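Local coordinates for holo-[acyl-carrier-protein] synthase (Thermotoga maritima, PDB 5XUM) that belongs to the 4'-phosphopantetheinyl transferase superfamily as an AcpS-type protein and is assembled here from three copies of the same chain, at residues I7-V12 against F100-V105; H82-F87 against L143-L148; Y90-L95 against E108-D113; G112-E117 against W137-S142. All blocks are in the same frame, centred on the assembly; numbering follows the deposited sequence.

Interaction 1. Residues I7-V12 against F100-V105; sequences IDVLEV and FAVALV
Glu11 lays its CG over one face of the Phe100 ring. CG of Glu11 stands 4.1 Å from the Phe100 centroid in a CH-pi contact offset toward the rim, and Glu11 CB meets Phe100 CE1 at 3.6 Å. CG lies anti to the backbone N (chi1 -162°) and the chain continues extended, carrying the carboxylate past CZ with its plane 16° from that of the ring. Glutamate suits this place because its aliphatic part can cover an aromatic ring while its OE1 forms a salt bridge with Arg14. On the same face of the sheet Val9 CG2 rests against Val102 CG2 at 3.9 Å, and Ile7 CD1 reaches Val102 CG1 at 4.0 Å; beta-branched residues are at ease in such extended chain. The other face carries Asp8, Leu10, Ala101 and Ala103. Leu10 CD1 touches Ala101 CB at 3.8 Å, and Ala103, like Leu10 and Asp8, lies against helix 38-56, where a small methyl takes little room beside Ala47. Strands 2-11 and 100-108 run antiparallel, with Asp8-Ala103 and Leu10-Ala101 as hydrogen-bonded pairs. The bond from Ala101 N to Leu10 O measures 2.8 Å, and a CA-H...O contact joins Val9 CA to Ala101 O at 3.3 Å. Asp8 OD2 is held by Lys54, by Ser96 of the second subunit and by a glycerol. The Phe100 ring meets Phe100 of both other subunits edge-to-face. The chemistry thus divides by face: the branched and aromatic groups of Ile7, Val9, Phe100 and Leu104 form an apolar subunit interface, while Asp8 places a buried carboxylate among polar partners on the helix side.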
loop_
_atom_site.group_PDB
_atom_site.type_symbol
_atom_site.label_atom_id
_atom_site.label_comp_id
_atom_site.label_asym_id
_atom_site.label_seq_id
_atom_site.Cartn_x
_atom_site.Cartn_y
_atom_site.Cartn_z
ATOM N N ILE A 7 8.941 -1.085 -4.580
ATOM C CA ILE A 7 8.667 -2.078 -5.612
ATOM C C ILE A 7 10.002 -2.415 -6.291
ATOM O O ILE A 7 10.866 -1.547 -6.432
ATOM C CB ILE A 7 7.607 -1.565 -6.631
ATOM C CG1 ILE A 7 7.023 -2.709 -7.469
ATOM C CG2 ILE A 7 8.184 -0.500 -7.561
ATOM C CD1 ILE A 7 5.832 -3.408 -6.854
ATOM N N ASP A 8 10.189 -3.675 -6.669
ATOM C CA ASP A 8 11.375 -4.069 -7.432
ATOM C C ASP A 8 11.054 -5.145 -8.455
ATOM O O ASP A 8 10.333 -6.093 -8.155
ATOM C CB ASP A 8 12.515 -4.540 -6.521
ATOM C CG ASP A 8 13.870 -4.503 -7.220
ATOM O OD1 ASP A 8 14.551 -5.552 -7.281
ATOM O OD2 ASP A 8 14.256 -3.422 -7.717
ATOM N N VAL A 9 11.596 -4.985 -9.660
ATOM C CA VAL A 9 11.440 -5.970 -10.730
ATOM C C VAL A 9 12.817 -6.434 -11.221
ATOM O O VAL A 9 13.715 -5.617 -11.427
ATOM C CB VAL A 9 10.558 -5.425 -11.892
ATOM C CG1 VAL A 9 11.199 -4.224 -12.578
ATOM C CG2 VAL A 9 10.227 -6.519 -12.906
ATOM N N LEU A 10 12.987 -7.745 -11.379
ATOM C CA LEU A 10 14.223 -8.284 -11.946
ATOM C C LEU A 10 13.998 -9.575 -12.722
ATOM O O LEU A 10 13.156 -10.401 -12.349
ATOM C CB LEU A 10 15.315 -8.458 -10.875
ATOM C CG LEU A 10 15.041 -9.193 -9.562
ATOM C CD1 LEU A 10 15.095 -10.697 -9.763
ATOM C CD2 LEU A 10 16.058 -8.779 -8.508
ATOM N N GLU A 11 14.752 -9.733 -13.807
ATOM C CA GLU A 11 14.712 -10.949 -14.608
ATOM C C GLU A 11 15.476 -12.043 -13.868
ATOM O O GLU A 11 16.675 -11.902 -13.605
ATOM C CB GLU A 11 15.311 -10.699 -15.998
ATOM C CG GLU A 11 14.943 -11.750 -17.042
ATOM C CD GLU A 11 15.184 -11.291 -18.473
ATOM O OE1 GLU A 11 15.942 -10.318 -18.685
ATOM O OE2 GLU A 11 14.613 -11.910 -19.397
ATOM N N VAL A 12 14.768 -13.117 -13.523
ATOM C CA VAL A 12 15.324 -14.223 -12.736
ATOM C C VAL A 12 16.578 -14.819 -13.382
ATOM O O VAL A 12 17.596 -15.003 -12.708
ATOM C CB VAL A 12 14.271 -15.332 -12.483
ATOM C CG1 VAL A 12 14.913 -16.583 -11.890
ATOM C CG2 VAL A 12 13.162 -14.822 -11.573
ATOM N N PHE A 100 10.130 -13.013 -14.597
ATOM C CA PHE A 100 10.510 -11.807 -13.875
ATOM C C PHE A 100 9.974 -11.900 -12.453
ATOM O O PHE A 100 8.836 -12.315 -12.243
ATOM C CB PHE A 100 9.951 -10.559 -14.564
ATOM C CG PHE A 100 10.654 -10.199 -15.842
ATOM C CD1 PHE A 100 11.683 -9.262 -15.842
ATOM C CD2 PHE A 100 10.283 -10.785 -17.051
ATOM C CE1 PHE A 100 12.333 -8.924 -17.022
ATOM C CE2 PHE A 100 10.932 -10.451 -18.232
ATOM C CZ PHE A 100 11.958 -9.519 -18.217
ATOM N N ALA A 101 10.803 -11.532 -11.482
ATOM C CA ALA A 101 10.376 -11.468 -10.089
ATOM C C ALA A 101 9.913 -10.053 -9.763
ATOM O O ALA A 101 10.555 -9.083 -10.159
ATOM C CB ALA A 101 11.508 -11.889 -9.166
ATOM N N VAL A 102 8.783 -9.938 -9.068
ATOM C CA VAL A 102 8.295 -8.637 -8.592
ATOM C C VAL A 102 8.054 -8.700 -7.084
ATOM O O VAL A 102 7.308 -9.559 -6.597
ATOM C CB VAL A 102 7.021 -8.163 -9.335
ATOM C CG1 VAL A 102 6.549 -6.811 -8.801
ATOM C CG2 VAL A 102 7.272 -8.062 -10.836
ATOM N N ALA A 103 8.700 -7.794 -6.355
ATOM C CA ALA A 103 8.565 -7.729 -4.902
ATOM C C ALA A 103 7.944 -6.411 -4.462
ATOM O O ALA A 103 8.226 -5.358 -5.035
ATOM C CB ALA A 103 9.910 -7.926 -4.233
ATOM N N LEU A 104 7.101 -6.494 -3.439
ATOM C CA LEU A 104 6.398 -5.348 -2.881
ATOM C C LEU A 104 6.645 -5.273 -1.374
ATOM O O LEU A 104 6.506 -6.271 -0.669
ATOM C CB LEU A 104 4.895 -5.481 -3.158
ATOM C CG LEU A 104 3.925 -4.533 -2.441
ATOM C CD1 LEU A 104 4.021 -3.131 -3.018
ATOM C CD2 LEU A 104 2.500 -5.053 -2.551
ATOM N N VAL A 105 7.024 -4.091 -0.891
ATOM C CA VAL A 105 7.180 -3.847 0.544
ATOM C C VAL A 105 6.420 -2.572 0.913
ATOM O O VAL A 105 6.628 -1.518 0.307
ATOM C CB VAL A 105 8.667 -3.741 0.971
ATOM C CG1 VAL A 105 8.796 -3.330 2.440
ATOM C CG2 VAL A 105 9.396 -5.058 0.740
#

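Interaction 2. Residues H82-F87 against L143-L148; sequences HKDFGF and LPPFTL
CB of Asp84 rests 3.8 Å from CB of Pro144, where the loop after strand 76-81 meets the start of helix 145-154. One bond further out, CG of Asp84 comes within 3.3 Å of the same Pro144 CB. CG sits anti to the carbonyl carbon (chi1 -78°), and from there the two carboxylate oxygens part to different residues of the first helical turn. OD1 accepts a hydrogen bond from Phe146 N at 2.9 Å through its syn lone pair, fairly straight at 161°. The same oxygen lies at the edge of the Phe146 ring, in its plane, 3.3 Å from CD2. OD2 takes a hydrogen bond from the hydroxyl of Thr147, with OG1 3.0 Å away on the syn side but 30° out of the carboxylate plane; a weak bond from Thr147 N, 3.2 Å to Asp84 OD2, adds to it. Aspartate suits the place because its two oxygens can take the Phe146 N-H and the Thr147 hydroxyl at once. Beside it the Phe146 ring leans on the loop backbone, its CE2 3.3 Å from Lys83 N, and Gly86 O approaches Pro144 CB at 3.7 Å. The polar ends of His82 and Lys83 turn to Glu69 and Asp67. Proline suits the N-cap, Pro144, and the residue after it, Pro145, because the first N-H groups of a helix find no carbonyl partner within it. The helix dipole would favour a carboxylate here, and one good and one weak N-H bond plus a hydroxyl at Asp84 are consistent with an ionised side chain.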
loop_
_atom_site.group_PDB
_atom_site.type_symbol
_atom_site.label_atom_id
_atom_site.label_comp_id
_atom_site.label_asym_id
_atom_site.label_seq_id
_atom_site.Cartn_x
_atom_site.Cartn_y
_atom_site.Cartn_z
ATOM N N HIS A 82 18.023 -7.098 11.539
ATOM C CA HIS A 82 19.181 -7.299 12.414
ATOM C C HIS A 82 19.792 -5.977 12.776
ATOM O O HIS A 82 20.872 -5.913 13.366
ATOM C CB HIS A 82 20.208 -8.206 11.746
ATOM C CG HIS A 82 19.717 -9.615 11.520
ATOM N ND1 HIS A 82 19.812 -10.572 12.459
ATOM C CD2 HIS A 82 19.112 -10.207 10.414
ATOM C CE1 HIS A 82 19.296 -11.721 11.982
ATOM N NE2 HIS A 82 18.868 -11.496 10.730
ATOM N N LYS A 83 19.084 -4.906 12.426
ATOM C CA LYS A 83 19.524 -3.539 12.665
ATOM C C LYS A 83 18.286 -2.654 12.812
ATOM O O LYS A 83 17.184 -3.063 12.440
ATOM C CB LYS A 83 20.389 -3.067 11.489
ATOM C CG LYS A 83 21.372 -1.957 11.822
ATOM C CD LYS A 83 22.334 -1.679 10.677
ATOM C CE LYS A 83 23.563 -2.574 10.731
ATOM N NZ LYS A 83 24.577 -2.179 9.713
ATOM N N ASP A 84 18.460 -1.459 13.371
ATOM C CA ASP A 84 17.387 -0.471 13.420
ATOM C C ASP A 84 17.348 0.338 12.126
ATOM O O ASP A 84 18.322 1.011 11.775
ATOM C CB ASP A 84 17.544 0.455 14.631
ATOM C CG ASP A 84 17.082 -0.192 15.930
ATOM O OD1 ASP A 84 16.250 -1.123 15.880
ATOM O OD2 ASP A 84 17.543 0.244 17.008
ATOM N N PHE A 85 16.225 0.253 11.417
ATOM C CA PHE A 85 16.035 0.975 10.159
ATOM C C PHE A 85 15.015 2.108 10.289
ATOM O O PHE A 85 14.968 3.007 9.451
ATOM C CB PHE A 85 15.610 0.015 9.040
ATOM C CG PHE A 85 16.621 -1.057 8.735
ATOM C CD1 PHE A 85 17.750 -0.774 7.973
ATOM C CD2 PHE A 85 16.439 -2.355 9.201
ATOM C CE1 PHE A 85 18.680 -1.762 7.688
ATOM C CE2 PHE A 85 17.366 -3.348 8.920
ATOM C CZ PHE A 85 18.490 -3.050 8.165
ATOM N N GLY A 86 14.202 2.053 11.342
ATOM C CA GLY A 86 13.163 3.054 11.594
ATOM C C GLY A 86 12.225 2.613 12.699
ATOM O O GLY A 86 12.482 1.612 13.375
ATOM N N PHE A 87 11.133 3.351 12.891
ATOM C CA PHE A 87 10.163 3.007 13.934
ATOM C C PHE A 87 8.864 2.389 13.405
ATOM O O PHE A 87 7.881 2.270 14.141
ATOM C CB PHE A 87 9.893 4.195 14.877
ATOM C CG PHE A 87 9.184 5.354 14.229
ATOM C CD1 PHE A 87 7.818 5.543 14.422
ATOM C CD2 PHE A 87 9.882 6.270 13.446
ATOM C CE1 PHE A 87 7.159 6.613 13.833
ATOM C CE2 PHE A 87 9.229 7.342 12.855
ATOM C CZ PHE A 87 7.866 7.515 13.049
ATOM N N LEU A 143 10.162 4.081 19.675
ATOM C CA LEU A 143 11.516 3.551 19.774
ATOM C C LEU A 143 11.707 2.387 18.805
ATOM O O LEU A 143 10.864 1.488 18.747
ATOM C CB LEU A 143 11.844 3.111 21.207
ATOM C CG LEU A 143 11.999 4.195 22.282
ATOM C CD1 LEU A 143 12.175 3.561 23.655
ATOM C CD2 LEU A 143 13.158 5.134 21.971
ATOM N N PRO A 144 12.809 2.412 18.029
ATOM C CA PRO A 144 13.167 1.308 17.136
ATOM C C PRO A 144 13.410 0.019 17.936
ATOM O O PRO A 144 13.807 0.096 19.105
ATOM C CB PRO A 144 14.460 1.799 16.474
ATOM C CG PRO A 144 14.406 3.285 16.584
ATOM C CD PRO A 144 13.755 3.537 17.909
ATOM N N PRO A 145 13.166 -1.156 17.317
ATOM C CA PRO A 145 13.122 -2.438 18.040
ATOM C C PRO A 145 14.366 -2.786 18.866
ATOM O O PRO A 145 14.227 -3.275 19.987
ATOM C CB PRO A 145 12.900 -3.476 16.925
ATOM C CG PRO A 145 13.204 -2.768 15.647
ATOM C CD PRO A 145 12.855 -1.332 15.886
ATOM N N PHE A 146 15.557 -2.541 18.326
ATOM C CA PHE A 146 16.794 -2.860 19.045
ATOM C C PHE A 146 17.083 -1.876 20.176
ATOM O O PHE A 146 17.613 -2.266 21.217
ATOM C CB PHE A 146 17.985 -2.961 18.091
ATOM C CG PHE A 146 17.994 -4.220 17.275
ATOM C CD1 PHE A 146 18.562 -5.385 17.779
ATOM C CD2 PHE A 146 17.429 -4.246 16.004
ATOM C CE1 PHE A 146 18.570 -6.552 17.030
ATOM C CE2 PHE A 146 17.431 -5.408 15.253
ATOM C CZ PHE A 146 18.005 -6.562 15.764
ATOM N N THR A 147 16.730 -0.610 19.963
ATOM C CA THR A 147 16.818 0.410 21.006
ATOM C C THR A 147 15.886 0.043 22.162
ATOM O O THR A 147 16.288 0.087 23.328
ATOM C CB THR A 147 16.472 1.813 20.459
ATOM O OG1 THR A 147 17.322 2.112 19.347
ATOM C CG2 THR A 147 16.661 2.887 21.532
ATOM N N LEU A 148 14.653 -0.332 21.829
ATOM C CA LEU A 148 13.672 -0.763 22.823
ATOM C C LEU A 148 14.120 -2.036 23.544
ATOM O O LEU A 148 14.018 -2.125 24.768
ATOM C CB LEU A 148 12.293 -0.961 22.177
ATOM C CG LEU A 148 11.128 -1.414 23.066
ATOM C CD1 LEU A 148 10.783 -0.373 24.124
ATOM C CD2 LEU A 148 9.904 -1.753 22.227
#

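Interaction 3. Residues Y90-L95 against E108-D113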
loop_
_atom_site.group_PDB
_atom_site.type_symbol
_atom_site.label_atom_id
_atom_site.label_comp_id
_atom_site.label_asym_id
_atom_site.label_seq_id
_atom_site.Cartn_x
_atom_site.Cartn_y
_atom_site.Cartn_z
ATOM N N TYR A 90 5.178 -2.473 11.321
ATOM C CA TYR A 90 4.611 -3.420 10.373
ATOM C C TYR A 90 5.290 -3.333 9.016
ATOM O O TYR A 90 5.496 -2.244 8.475
ATOM C CB TYR A 90 3.091 -3.240 10.248
ATOM C CG TYR A 90 2.327 -3.939 11.346
ATOM C CD1 TYR A 90 1.765 -5.197 11.138
ATOM C CD2 TYR A 90 2.187 -3.354 12.605
ATOM C CE1 TYR A 90 1.077 -5.849 12.145
ATOM C CE2 TYR A 90 1.499 -3.997 13.619
ATOM C CZ TYR A 90 0.950 -5.242 13.386
ATOM O OH TYR A 90 0.269 -5.879 14.396
ATOM N N ALA A 91 5.665 -4.495 8.493
ATOM C CA ALA A 91 6.159 -4.611 7.133
ATOM C C ALA A 91 5.254 -5.583 6.398
ATOM O O ALA A 91 5.234 -6.778 6.693
ATOM C CB ALA A 91 7.600 -5.097 7.118
ATOM N N HIS A 92 4.477 -5.049 5.466
ATOM C CA HIS A 92 3.600 -5.858 4.644
ATOM C C HIS A 92 4.313 -6.129 3.356
ATOM O O HIS A 92 4.619 -5.207 2.590
ATOM C CB HIS A 92 2.276 -5.137 4.424
ATOM C CG HIS A 92 1.564 -4.779 5.709
ATOM N ND1 HIS A 92 0.876 -5.685 6.433
ATOM C CD2 HIS A 92 1.464 -3.568 6.394
ATOM C CE1 HIS A 92 0.356 -5.084 7.521
ATOM N NE2 HIS A 92 0.717 -3.789 7.496
ATOM N N VAL A 93 4.617 -7.402 3.123
ATOM C CA VAL A 93 5.459 -7.787 1.997
ATOM C C VAL A 93 4.784 -8.836 1.110
ATOM O O VAL A 93 3.969 -9.636 1.574
ATOM C CB VAL A 93 6.878 -8.254 2.442
ATOM C CG1 VAL A 93 7.533 -7.223 3.356
ATOM C CG2 VAL A 93 6.833 -9.610 3.127
ATOM N N SER A 94 5.113 -8.799 -0.176
ATOM C CA SER A 94 4.640 -9.801 -1.122
ATOM C C SER A 94 5.669 -10.006 -2.223
ATOM O O SER A 94 6.399 -9.078 -2.585
ATOM C CB SER A 94 3.290 -9.400 -1.723
ATOM O OG SER A 94 2.718 -10.483 -2.445
ATOM N N LEU A 95 5.716 -11.229 -2.742
ATOM C CA LEU A 95 6.642 -11.603 -3.800
ATOM C C LEU A 95 5.947 -12.514 -4.804
ATOM O O LEU A 95 5.219 -13.435 -4.426
ATOM C CB LEU A 95 7.874 -12.309 -3.216
ATOM C CG LEU A 95 8.838 -12.997 -4.193
ATOM C CD1 LEU A 95 9.681 -11.977 -4.956
ATOM C CD2 LEU A 95 9.720 -13.996 -3.460
ATOM N N GLU A 108 4.542 0.266 7.591
ATOM C CA GLU A 108 3.433 0.895 8.305
ATOM C C GLU A 108 3.792 1.113 9.773
ATOM O O GLU A 108 4.444 0.272 10.396
ATOM C CB GLU A 108 2.177 0.016 8.193
ATOM C CG GLU A 108 0.935 0.548 8.903
ATOM C CD GLU A 108 -0.225 -0.436 8.910
ATOM O OE1 GLU A 108 0.004 -1.658 9.073
ATOM O OE2 GLU A 108 -1.381 0.016 8.768
ATOM N N LYS A 109 3.375 2.257 10.309
ATOM C CA LYS A 109 3.431 2.494 11.746
ATOM C C LYS A 109 2.009 2.479 12.298
ATOM O O LYS A 109 1.205 3.370 12.009
ATOM C CB LYS A 109 4.153 3.812 12.071
ATOM C CG LYS A 109 4.022 4.302 13.517
ATOM C CD LYS A 109 4.570 3.305 14.527
ATOM C CE LYS A 109 4.335 3.779 15.954
ATOM N NZ LYS A 109 4.444 2.653 16.920
ATOM N N ARG A 110 1.700 1.442 13.070
ATOM C CA ARG A 110 0.421 1.355 13.760
ATOM C C ARG A 110 0.587 1.835 15.191
ATOM O O ARG A 110 1.622 1.595 15.816
ATOM C CB ARG A 110 -0.094 -0.080 13.790
ATOM C CG ARG A 110 -0.590 -0.625 12.463
ATOM C CD ARG A 110 -1.339 -1.922 12.711
ATOM N NE ARG A 110 -1.473 -2.742 11.511
ATOM C CZ ARG A 110 -1.902 -4.000 11.514
ATOM N NH1 ARG A 110 -2.230 -4.590 12.658
ATOM N NH2 ARG A 110 -1.996 -4.674 10.376
ATOM N N LYS A 111 -0.439 2.512 15.697
ATOM C CA LYS A 111 -0.531 2.845 17.114
ATOM C C LYS A 111 -0.541 1.537 17.901
ATOM O O LYS A 111 -1.331 0.638 17.604
ATOM C CB LYS A 111 -1.804 3.661 17.383
ATOM C CG LYS A 111 -2.094 3.961 18.849
ATOM C CD LYS A 111 -3.472 4.591 19.008
ATOM C CE LYS A 111 -3.917 4.645 20.463
ATOM N NZ LYS A 111 -3.189 5.678 21.254
ATOM N N GLY A 112 0.359 1.426 18.876
ATOM C CA GLY A 112 0.452 0.237 19.718
ATOM C C GLY A 112 1.027 -0.965 18.996
ATOM O O GLY A 112 1.958 -0.829 18.194
ATOM N N ASP A 113 0.463 -2.141 19.287
ATOM C CA ASP A 113 0.887 -3.420 18.691
ATOM C C ASP A 113 2.340 -3.788 18.997
ATOM O O ASP A 113 2.992 -4.504 18.232
ATOM C CB ASP A 113 0.609 -3.461 17.177
ATOM C CG ASP A 113 -0.686 -4.177 16.837
ATOM O OD1 ASP A 113 -0.923 -5.282 17.373
ATOM O OD2 ASP A 113 -1.462 -3.646 16.013
#
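A His-carboxylate hydrogen bond, joined to a salt-bridge network, links His92 on strand 90-97 with Glu108 at the end of strand 100-108. His92 NE2 donates to Glu108 OE1 at 2.7 Å, nearly straight at 167° and in the imidazole plane. Arg110 NE reaches the same oxygen, 3.0 Å from Glu108 OE1, so two donors grip OE1 from opposite faces of the carboxylate. Glu108 CG is anti to the backbone N (chi1 180°) and the chain extended, a reach that glutamate's length allows. The guanidinium of Arg110 then lies flat on one face of the Tyr90 ring, centres 3.7 Å apart and planes 14° from parallel, a cation-pi stack with CZ offset toward the rim. Asp113 CB closes in on the edge of that ring, 3.7 Å from Tyr90 CE2; its OD2 makes a long, weak ion pair with Arg110 NH1. Tyrosine offers a broad face to the guanidinium. Beneath these side chains Tyr90 and Glu108 form an antiparallel hydrogen-bonded pair, with 2.8 Å from Glu108 N to Tyr90 O. Ile2 of the third subunit continues the network, its N bonding Glu108 OE2 and its O receiving Arg110 NH2. Along strand 90-97, Ala91 and Val93 pack on strand 76-81 and Leu95 meets helix 38-56, so the charged cluster sits near the start of strand 90-97, an outer strand of its sheet within the chain.

Interaction 4. Residues G112-E117 against W137-S142; sequences GDIIVE and WEIETS
With CG anti to the backbone N (chi1 -171°) and the rest of the chain extended, Glu138 sends OE1 to Asp113 N, 3.0 Å away. Glu140 also leaves the backbone with CG anti, but a bend at chi2 (58°) swings its carboxylate round, and OE1 accepts from Gly112 N at 2.7 Å, nearly straight, on the anti side and 29° out of the carboxylate plane. Gly112 has a positive phi, which favours glycine, and its lack of a side chain leaves room for Glu138 OE1. Beyond this turn strands 114-117 and 137-140 pair: Val116 and Trp137 form an antiparallel hydrogen-bonded pair, and Ile139 N bonds Ile114 O at 2.9 Å. Among the branched side chains on the face shared with Trp137, Ile139 CD1 meets Val116 CG2 at 3.8 Å and Ile139 CG1 meets Ile114 CG2 at 3.9 Å. Ile114 CD1 meets Thr141 CG2 at 3.7 Å. Helix 120-126 packs Leu123 on Val116 and Trp137, and Arg132 makes a cation-pi contact with Trp137 and a salt bridge with Glu117. Where strand pairing gives way to the turn, glutamate carboxylates replace backbone carbonyls as acceptors, so two turn N-H groups remain satisfied.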
loop_
_atom_site.group_PDB
_atom_site.type_symbol
_atom_site.label_atom_id
_atom_site.label_comp_id
_atom_site.label_asym_id
_atom_site.label_seq_id
_atom_site.Cartn_x
_atom_site.Cartn_y
_atom_site.Cartn_z
ATOM N N GLY A 112 0.359 1.426 18.876
ATOM C CA GLY A 112 0.452 0.237 19.718
ATOM C C GLY A 112 1.027 -0.965 18.996
ATOM O O GLY A 112 1.958 -0.829 18.194
ATOM N N ASP A 113 0.463 -2.141 19.287
ATOM C CA ASP A 113 0.887 -3.420 18.691
ATOM C C ASP A 113 2.340 -3.788 18.997
ATOM O O ASP A 113 2.992 -4.504 18.232
ATOM C CB ASP A 113 0.609 -3.461 17.177
ATOM C CG ASP A 113 -0.686 -4.177 16.837
ATOM O OD1 ASP A 113 -0.923 -5.282 17.373
ATOM O OD2 ASP A 113 -1.462 -3.646 16.013
ATOM N N ILE A 114 2.833 -3.289 20.126
ATOM C CA ILE A 114 4.144 -3.647 20.644
ATOM C C ILE A 114 3.919 -4.282 22.016
ATOM O O ILE A 114 3.412 -3.631 22.931
ATOM C CB ILE A 114 5.071 -2.414 20.727
ATOM C CG1 ILE A 114 5.369 -1.883 19.316
ATOM C CG2 ILE A 114 6.369 -2.751 21.449
ATOM C CD1 ILE A 114 5.594 -0.391 19.253
ATOM N N ILE A 115 4.271 -5.560 22.140
ATOM C CA ILE A 115 3.997 -6.328 23.355
ATOM C C ILE A 115 5.264 -6.489 24.190
ATOM O O ILE A 115 6.295 -6.942 23.690
ATOM C CB ILE A 115 3.373 -7.715 23.045
ATOM C CG1 ILE A 115 2.251 -7.610 21.992
ATOM C CG2 ILE A 115 2.888 -8.399 24.324
ATOM C CD1 ILE A 115 1.058 -6.756 22.381
ATOM N N VAL A 116 5.167 -6.102 25.462
ATOM C CA VAL A 116 6.293 -6.126 26.397
ATOM C C VAL A 116 5.875 -6.774 27.719
ATOM O O VAL A 116 4.814 -6.461 28.265
ATOM C CB VAL A 116 6.827 -4.696 26.671
ATOM C CG1 VAL A 116 7.906 -4.712 27.745
ATOM C CG2 VAL A 116 7.367 -4.059 25.398
ATOM N N GLU A 117 6.711 -7.679 28.225
ATOM C CA GLU A 117 6.477 -8.309 29.524
ATOM C C GLU A 117 7.386 -7.701 30.591
ATOM O O GLU A 117 8.602 -7.612 30.403
ATOM C CB GLU A 117 6.683 -9.827 29.435
ATOM C CG GLU A 117 6.360 -10.603 30.710
ATOM C CD GLU A 117 4.869 -10.722 30.985
ATOM O OE1 GLU A 117 4.332 -11.844 30.857
ATOM O OE2 GLU A 117 4.230 -9.704 31.331
ATOM N N TRP A 137 2.087 -6.741 28.188
ATOM C CA TRP A 137 1.529 -5.393 28.102
ATOM C C TRP A 137 1.674 -4.833 26.714
ATOM O O TRP A 137 2.746 -4.928 26.107
ATOM C CB TRP A 137 2.217 -4.467 29.097
ATOM C CG TRP A 137 2.009 -4.853 30.543
ATOM C CD1 TRP A 137 2.867 -5.586 31.361
ATOM C CD2 TRP A 137 0.853 -4.536 31.393
ATOM N NE1 TRP A 137 2.338 -5.737 32.617
ATOM C CE2 TRP A 137 1.132 -5.133 32.706
ATOM C CE3 TRP A 137 -0.341 -3.845 31.207
ATOM C CZ2 TRP A 137 0.243 -5.028 33.765
ATOM C CZ3 TRP A 137 -1.230 -3.745 32.285
ATOM C CH2 TRP A 137 -0.943 -4.324 33.532
ATOM N N GLU A 138 0.595 -4.247 26.199
ATOM C CA GLU A 138 0.643 -3.539 24.923
ATOM C C GLU A 138 0.978 -2.074 25.174
ATOM O O GLU A 138 0.283 -1.389 25.929
ATOM C CB GLU A 138 -0.681 -3.667 24.156
ATOM C CG GLU A 138 -0.612 -3.139 22.725
ATOM C CD GLU A 138 -1.959 -3.088 22.021
ATOM O OE1 GLU A 138 -2.015 -2.534 20.902
ATOM O OE2 GLU A 138 -2.964 -3.594 22.570
ATOM N N ILE A 139 2.055 -1.605 24.550
ATOM C CA ILE A 139 2.505 -0.223 24.709
ATOM C C ILE A 139 2.555 0.507 23.369
ATOM O O ILE A 139 2.643 -0.122 22.309
ATOM C CB ILE A 139 3.892 -0.135 25.402
ATOM C CG1 ILE A 139 4.975 -0.843 24.570
ATOM C CG2 ILE A 139 3.825 -0.694 26.824
ATOM C CD1 ILE A 139 6.392 -0.429 24.907
ATOM N N GLU A 140 2.474 1.833 23.424
ATOM C CA GLU A 140 2.781 2.667 22.272
ATOM C C GLU A 140 4.155 3.291 22.473
ATOM O O GLU A 140 4.418 3.916 23.502
ATOM C CB GLU A 140 1.705 3.743 22.054
ATOM C CG GLU A 140 2.098 4.891 21.118
ATOM C CD GLU A 140 2.496 4.454 19.709
ATOM O OE1 GLU A 140 2.260 3.290 19.325
ATOM O OE2 GLU A 140 3.056 5.292 18.970
ATOM N N THR A 141 5.033 3.091 21.495
ATOM C CA THR A 141 6.353 3.715 21.492
ATOM C C THR A 141 6.860 3.926 20.065
ATOM O O THR A 141 6.516 3.166 19.153
ATOM C CB THR A 141 7.389 2.919 22.328
ATOM O OG1 THR A 141 8.664 3.566 22.257
ATOM C CG2 THR A 141 7.533 1.481 21.833
ATOM N N SER A 142 7.665 4.971 19.887
ATOM C CA SER A 142 8.311 5.251 18.609
ATOM C C SER A 142 9.775 4.811 18.632
ATOM O O SER A 142 10.539 5.131 17.721
ATOM C CB SER A 142 8.207 6.740 18.270
ATOM O OG SER A 142 6.855 7.127 18.104
#

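In the fold
Interactions 1 and 3 are buried and share a sheet, in which strand 100-108 lies between 2-11 and 90-97; both also touch the third subunit. Interactions 2 and 4 meet no other protein chain of the assembly: 2 is a surface contact and 4 partly buried. Interaction 3 leads on to interaction 4 through the shared Gly112 and Asp113, while Lys109 NZ probably hydrogen-bonds the Thr141 carbonyl and Lys109 lies beside Phe87 of interaction 2. Leu148 packs on Ile114 and Thr141, joining 2 to 4. Chemistry follows place: mainly apolar strand pairing in 1, charge and stacking in 3, a carboxylate at a helix start in 2, and strand pairing with apolar packing plus two glutamates on turn N-H groups in 4.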